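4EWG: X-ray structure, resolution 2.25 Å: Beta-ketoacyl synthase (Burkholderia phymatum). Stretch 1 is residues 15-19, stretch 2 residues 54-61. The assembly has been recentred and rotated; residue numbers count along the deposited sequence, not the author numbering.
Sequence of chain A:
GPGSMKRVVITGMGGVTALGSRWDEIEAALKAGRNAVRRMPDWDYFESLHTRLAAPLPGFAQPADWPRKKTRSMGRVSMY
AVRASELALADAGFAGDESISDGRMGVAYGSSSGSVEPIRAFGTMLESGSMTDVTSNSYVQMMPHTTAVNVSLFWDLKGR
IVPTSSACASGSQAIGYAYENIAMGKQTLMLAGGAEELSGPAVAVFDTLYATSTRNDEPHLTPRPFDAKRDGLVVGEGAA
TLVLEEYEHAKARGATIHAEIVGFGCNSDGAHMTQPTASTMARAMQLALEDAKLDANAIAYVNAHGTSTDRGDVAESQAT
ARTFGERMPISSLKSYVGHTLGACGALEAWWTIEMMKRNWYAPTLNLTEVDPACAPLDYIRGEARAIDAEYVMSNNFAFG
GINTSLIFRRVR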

ATOM      1  N   GLY A  15      18.487 -10.550  -2.332  1.00 16.38           N
ATOM      2  CA  GLY A  15      18.064 -10.007  -1.058  1.00 16.19           C
ATOM      3  C   GLY A  15      19.157  -9.954  -0.008  1.00 16.62           C
ATOM      4  O   GLY A  15      20.334 -10.312  -0.263  1.00 17.21           O
ATOM      5  N   VAL A  16      18.761  -9.442   1.150  1.00 16.10           N
ATOM      6  CA  VAL A  16      19.611  -9.241   2.273  1.00 16.60           C
ATOM      7  C   VAL A  16      18.935 -10.053   3.403  1.00 16.16           C
ATOM      8  O   VAL A  16      17.823  -9.745   3.761  1.00 15.49           O
ATOM      9  CB  VAL A  16      19.730  -7.671   2.521  1.00 16.70           C
ATOM     10  CG1 VAL A  16      19.964  -7.350   3.954  1.00 17.33           C
ATOM     11  CG2 VAL A  16      20.858  -7.043   1.683  1.00 17.57           C
ATOM     12  N   THR A  17      19.564 -11.139   3.884  1.00 16.66           N
ATOM     13  CA  THR A  17      18.906 -12.037   4.858  1.00 16.86           C
ATOM     14  C   THR A  17      19.832 -12.483   5.986  1.00 17.92           C
ATOM     15  O   THR A  17      21.044 -12.337   5.888  1.00 18.24           O
ATOM     16  CB  THR A  17      18.381 -13.354   4.194  1.00 16.72           C
ATOM     17  OG1 THR A  17      19.433 -14.328   4.155  1.00 17.19           O
ATOM     18  CG2 THR A  17      17.802 -13.118   2.759  1.00 15.78           C
ATOM     19  N   ALA A  18      19.250 -13.075   7.040  1.00 18.11           N
ATOM     20  CA  ALA A  18      20.034 -13.506   8.210  1.00 18.81           C
ATOM     21  C   ALA A  18      21.037 -14.596   7.827  1.00 20.08           C
ATOM     22  O   ALA A  18      22.044 -14.822   8.547  1.00 20.53           O
ATOM     23  CB  ALA A  18      19.127 -13.975   9.326  1.00 18.20           C
ATOM     24  N   LEU A  19      20.791 -15.254   6.689  1.00 20.47           N
ATOM     25  CA  LEU A  19      21.671 -16.324   6.219  1.00 21.67           C
ATOM     26  C   LEU A  19      22.600 -15.862   5.129  1.00 22.13           C
ATOM     27  O   LEU A  19      23.391 -16.666   4.629  1.00 23.62           O
ATOM     28  CB  LEU A  19      20.859 -17.542   5.720  1.00 21.44           C
ATOM     29  CG  LEU A  19      20.053 -18.330   6.757  1.00 21.54           C
ATOM     30  CD1 LEU A  19      19.624 -19.688   6.204  1.00 21.83           C
ATOM     31  CD2 LEU A  19      20.839 -18.518   8.031  1.00 22.12           C
ATOM     32  N   ALA A  54      15.158 -12.943  18.662  1.00 25.10           N
ATOM     33  CA  ALA A  54      15.005 -12.385  17.314  1.00 24.47           C
ATOM     34  C   ALA A  54      15.955 -13.112  16.396  1.00 24.37           C
ATOM     35  O   ALA A  54      16.859 -13.820  16.877  1.00 25.66           O
ATOM     36  CB  ALA A  54      15.326 -10.897  17.288  1.00 24.56           C
ATOM     37  N   ALA A  55      15.764 -12.920  15.083  1.00 22.70           N
ATOM     38  CA  ALA A  55      16.690 -13.411  14.044  1.00 21.98           C
ATOM     39  C   ALA A  55      17.243 -12.221  13.237  1.00 21.54           C
ATOM     40  O   ALA A  55      16.819 -11.983  12.085  1.00 20.81           O
ATOM     41  CB  ALA A  55      15.968 -14.382  13.110  1.00 21.14           C
ATOM     42  N   PRO A  56      18.155 -11.447  13.835  1.00 21.45           N
ATOM     43  CA  PRO A  56      18.660 -10.243  13.153  1.00 21.58           C
ATOM     44  C   PRO A  56      19.583 -10.544  11.983  1.00 21.79           C
ATOM     45  O   PRO A  56      20.071 -11.665  11.859  1.00 22.61           O
ATOM     46  CB  PRO A  56      19.463  -9.539  14.259  1.00 22.07           C
ATOM     47  CG  PRO A  56      19.930 -10.666  15.128  1.00 22.67           C
ATOM     48  CD  PRO A  56      18.733 -11.582  15.181  1.00 22.36           C
ATOM     49  N   LEU A  57      19.797  -9.559  11.117  1.00 21.62           N
ATOM     50  CA  LEU A  57      20.882  -9.634  10.176  1.00 22.29           C
ATOM     51  C   LEU A  57      22.168  -9.627  10.996  1.00 23.31           C
ATOM     52  O   LEU A  57      22.267  -8.907  11.963  1.00 23.50           O
ATOM     53  CB  LEU A  57      20.872  -8.448   9.210  1.00 21.90           C
ATOM     54  CG  LEU A  57      19.721  -8.345   8.237  1.00 20.98           C
ATOM     55  CD1 LEU A  57      20.012  -7.160   7.318  1.00 20.84           C
ATOM     56  CD2 LEU A  57      19.609  -9.647   7.456  1.00 20.43           C
ATOM     57  N   PRO A  58      23.133 -10.475  10.656  1.00 24.58           N
ATOM     58  CA  PRO A  58      24.383 -10.421  11.449  1.00 26.36           C
ATOM     59  C   PRO A  58      25.119  -9.103  11.304  1.00 27.02           C
ATOM     60  O   PRO A  58      25.899  -8.745  12.164  1.00 29.54           O
ATOM     61  CB  PRO A  58      25.217 -11.585  10.890  1.00 26.80           C
ATOM     62  CG  PRO A  58      24.671 -11.836   9.523  1.00 26.07           C
ATOM     63  CD  PRO A  58      23.195 -11.470   9.580  1.00 24.91           C
ATOM     64  N   GLY A  59      24.872  -8.397  10.218  1.00 26.84           N
ATOM     65  CA  GLY A  59      25.376  -7.030  10.030  1.00 27.15           C
ATOM     66  C   GLY A  59      24.809  -6.498   8.724  1.00 26.89           C
ATOM     67  O   GLY A  59      24.091  -7.203   7.992  1.00 27.32           O
ATOM     68  N   PHE A  60      25.087  -5.245   8.455  1.00 25.99           N
ATOM     69  CA  PHE A  60      24.722  -4.639   7.216  1.00 25.07           C
ATOM     70  C   PHE A  60      25.454  -3.320   7.191  1.00 25.72           C
ATOM     71  O   PHE A  60      25.423  -2.588   8.160  1.00 26.94           O
ATOM     72  CB  PHE A  60      23.200  -4.400   7.151  1.00 23.02           C
ATOM     73  CG  PHE A  60      22.762  -3.618   5.950  1.00 21.38           C
ATOM     74  CD1 PHE A  60      22.715  -2.225   5.987  1.00 20.60           C
ATOM     75  CD2 PHE A  60      22.399  -4.269   4.780  1.00 20.51           C
ATOM     76  CE1 PHE A  60      22.351  -1.504   4.873  1.00 20.14           C
ATOM     77  CE2 PHE A  60      21.998  -3.553   3.679  1.00 19.98           C
ATOM     78  CZ  PHE A  60      21.973  -2.172   3.712  1.00 19.92           C
ATOM     79  N   ALA A  61      26.115  -3.037   6.103  1.00 26.47           N
ATOM     80  CA  ALA A  61      26.631  -1.701   5.858  1.00 28.56           C
ATOM     81  C   ALA A  61      26.289  -1.336   4.430  1.00 28.96           C
ATOM     82  O   ALA A  61      26.380  -2.168   3.519  1.00 27.28           O
ATOM     83  CB  ALA A  61      28.139  -1.606   6.097  1.00 28.26           C
TER

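Two chain segments that are distant in sequence can be held side by side without a single hydrogen bond between them, provided that apolar side chains fill the gap and the backbones come close enough to be packed against. The contact between residues 15-19 and 54-61 of this beta-ketoacyl synthase illustrates the principle on a small scale: about 276 Å² of surface is buried, counting both sides, and every cross-contact is one of van der Waals packing.

Followed from its start, the second stretch does not touch the first at once. Ala54 lies out of reach, and Ala55 makes only a marginal approach, its backbone O standing 4.1 Å from CB of Ala18. Pro56 repeats the arrangement more tightly. Its CA-to-CB bond points away from the first stretch, so the ring is not what meets the neighbour; instead its carbonyl O lies 3.6 Å from CB of Ala18. A methyl group cannot satisfy a carbonyl, and these two approaches are therefore simple packing. They show how a residue with the smallest of side chains can still be central to a contact, since Ala18 lies against backbone atoms as much as against side chains.

Leu57 is the centre of the arrangement. Here the two backbones draw together, with CA of Leu57 4.4 Å from CA of Ala18. The CA-to-CB bond of Leu57 points sideways, but the chain, with chi1 in the m well and chi2 in t, brings its end nearer to the first stretch. The two terminal methyls then find different surroundings. CD1 packs on CG1 of Val16 at 3.4 Å, a side-chain to side-chain contact, whereas CD2 lies over the peptide link that joins Thr17 to Ala18, 3.2 Å from C of Thr17 and 3.5 Å from N of Ala18. The first of these peptide distances is short for carbon against carbon, a sign of close packing. Thr17 itself contributes backbone here: its CA-to-CB bond points away, and its OG1 accepts a hydrogen bond from N of Leu19 within its own stretch, at 3.0 Å.

Pro58 extends the packing beyond Leu57. Its CD is 3.7 Å from O of Ala18, and the ring remains exposed. Gly59, which has no side chain, makes no contact, and the chain continues through it to Phe60.

Phe60 closes the contact. Its CA-to-CB bond points toward the first stretch, and with chi1 in the t well its CD2 comes within 4.0 Å of CG1 of Val16, which approaches the ring obliquely. The CG1 methyl of Val16, whose CA-to-CB bond also points toward its partner, gives the closest approach to both Leu57 and Phe60, so one side chain links residues three apart in the second stretch; its CG2 also lies near the ring, 4.2 Å from CE2 of Phe60. Beyond Phe60, Ala61 is out of reach, and the contact ends.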